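Local coordinates for MaoC family protein (Mycobacterium tuberculosis H37Rv, PDB 3KHP) that probably catalyses the dehydration of 3-hydroxyacyl thioesters, or the reverse hydration, as a MaoC-like hydratase 2 family enzyme, at residues Leu47-Val52 with Gln72-Tyr77. Residues are numbered along the deposited sequence; the frame is centred on the assembly and turned at random.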
# COMPACT_ATOMS: atom_id res chain seq x y z
N LEU A 47 2.90 -4.86 2.47
CA LEU A 47 2.50 -3.56 1.93
C LEU A 47 3.70 -2.72 1.51
O LEU A 47 3.62 -1.98 0.51
CB LEU A 47 1.67 -2.79 2.97
CG LEU A 47 1.09 -1.46 2.50
CD1 LEU A 47 0.41 -1.58 1.16
CD2 LEU A 47 0.12 -0.88 3.54
N TYR A 48 4.78 -2.82 2.27
CA TYR A 48 6.02 -2.07 1.99
C TYR A 48 6.59 -2.60 0.69
O TYR A 48 6.95 -1.82 -0.19
CB TYR A 48 7.04 -2.21 3.13
CG TYR A 48 8.40 -1.63 2.79
CD1 TYR A 48 8.67 -0.28 2.96
CD2 TYR A 48 9.41 -2.42 2.30
CE1 TYR A 48 9.87 0.28 2.58
CE2 TYR A 48 10.64 -1.86 1.94
CZ TYR A 48 10.87 -0.52 2.11
OH TYR A 48 12.07 0.03 1.80
N ALA A 49 6.73 -3.92 0.59
CA ALA A 49 7.23 -4.54 -0.64
C ALA A 49 6.46 -4.02 -1.88
O ALA A 49 7.07 -3.64 -2.85
CB ALA A 49 7.13 -6.08 -0.56
N ILE A 50 5.14 -4.05 -1.86
CA ILE A 50 4.36 -3.58 -3.01
C ILE A 50 4.62 -2.09 -3.18
O ILE A 50 4.77 -1.62 -4.27
CB ILE A 50 2.86 -3.84 -2.83
CG1 ILE A 50 2.57 -5.34 -2.90
CG2 ILE A 50 2.04 -3.11 -3.88
CD1 ILE A 50 1.22 -5.74 -2.17
N GLY A 51 4.76 -1.38 -2.05
CA GLY A 51 5.13 0.02 -2.03
C GLY A 51 6.36 0.34 -2.83
O GLY A 51 6.40 1.36 -3.51
N VAL A 52 7.38 -0.52 -2.76
CA VAL A 52 8.59 -0.28 -3.51
C VAL A 52 8.63 -1.12 -4.79
O VAL A 52 9.68 -1.34 -5.41
CB VAL A 52 9.84 -0.46 -2.63
CG1 VAL A 52 9.86 0.62 -1.53
CG2 VAL A 52 9.96 -1.89 -2.03
N GLN A 72 10.16 -13.31 2.69
CA GLN A 72 11.33 -12.50 3.01
C GLN A 72 10.94 -10.99 3.10
O GLN A 72 9.99 -10.55 2.46
CB GLN A 72 12.37 -12.65 1.91
CG GLN A 72 12.90 -14.05 1.74
CD GLN A 72 14.03 -14.12 0.75
OE1 GLN A 72 15.06 -13.49 0.95
NE2 GLN A 72 13.87 -14.91 -0.31
N VAL A 73 11.70 -10.23 3.88
CA VAL A 73 11.47 -8.80 4.11
C VAL A 73 12.58 -8.02 3.46
O VAL A 73 13.75 -8.34 3.62
CB VAL A 73 11.42 -8.50 5.61
CG1 VAL A 73 11.24 -6.98 5.85
CG2 VAL A 73 10.28 -9.26 6.23
N LEU A 74 12.25 -7.01 2.68
CA LEU A 74 13.35 -6.25 2.07
C LEU A 74 14.18 -5.54 3.14
O LEU A 74 13.66 -5.09 4.18
CB LEU A 74 12.83 -5.28 1.04
CG LEU A 74 12.16 -5.93 -0.16
CD1 LEU A 74 11.30 -4.93 -0.89
CD2 LEU A 74 13.18 -6.56 -1.03
N PRO A 75 15.50 -5.50 2.95
CA PRO A 75 16.33 -4.94 4.04
C PRO A 75 16.14 -3.44 4.15
O PRO A 75 16.28 -2.89 5.24
CB PRO A 75 17.76 -5.33 3.66
CG PRO A 75 17.72 -5.61 2.20
CD PRO A 75 16.33 -6.17 1.93
N THR A 76 15.75 -2.79 3.06
CA THR A 76 15.43 -1.37 3.13
C THR A 76 14.22 -1.09 4.00
O THR A 76 13.96 0.08 4.32
CB THR A 76 15.17 -0.73 1.79
OG1 THR A 76 14.02 -1.32 1.20
CG2 THR A 76 16.39 -0.82 0.90
N TYR A 77 13.49 -2.14 4.40
CA TYR A 77 12.45 -1.95 5.42
C TYR A 77 13.03 -1.37 6.74
O TYR A 77 12.29 -0.85 7.56
CB TYR A 77 11.65 -3.24 5.66
CG TYR A 77 10.43 -3.06 6.52
CD1 TYR A 77 9.32 -2.34 6.06
CD2 TYR A 77 10.39 -3.57 7.82
CE1 TYR A 77 8.20 -2.13 6.86
CE2 TYR A 77 9.27 -3.35 8.65
CZ TYR A 77 8.18 -2.64 8.16
OH TYR A 77 7.11 -2.43 8.96
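In what is probably a double hot-dog fold, helix 42-51 meets the short 3-10 turn P75-Y77 through Y48, both within the N-terminal hydratase 2 region. The Y48 side chain leaves the helix with CG anti to the backbone N (chi1 171°), which carries the ring out to the turn. There Y77 meets it in a T-shaped pair: the edge of Y77 is directed at the face of Y48, with ring centroids 5.2 Å apart and planes inclined at 72°. The approach is off centre, since Y77 CD1 comes closest to Y48 CG, at 3.5 Å. Y77 CA lies over that same face, 4.2 Å from the ring centroid, and makes a CH-pi contact. A tyrosine suits this place because its flat ring receives both groups while its tip remains polar. That tip, Y48 OH, is hydrogen-bonded to T76 OG1, which lies at the edge of the ring, in its plane; the refined 2.4 Å is very short and its exact value doubtful. Threonine suits the turn because its short side chain, with OG1 set between the backbone N and carbonyl carbon (chi1 64°), presents a hydroxyl to the tyrosine tip. The turn itself is closed by Y77 N bonding to L74 O at 3.0 Å. Beside the tyrosine, L74 reaches tip to tip toward V52, whose CG2 is 3.5 Å from L74 CD1. The small A49 lets the same methyl come within 4.1 Å of its CA. F61 packs on both A49 and L74, and W40 adds a second edge-to-face partner to Y77. The contact is thus a buried one, mostly aromatic and aliphatic, in which the hydroxyls of Y48 and T76 probably serve as each other's partner and may help fix the ring's direction.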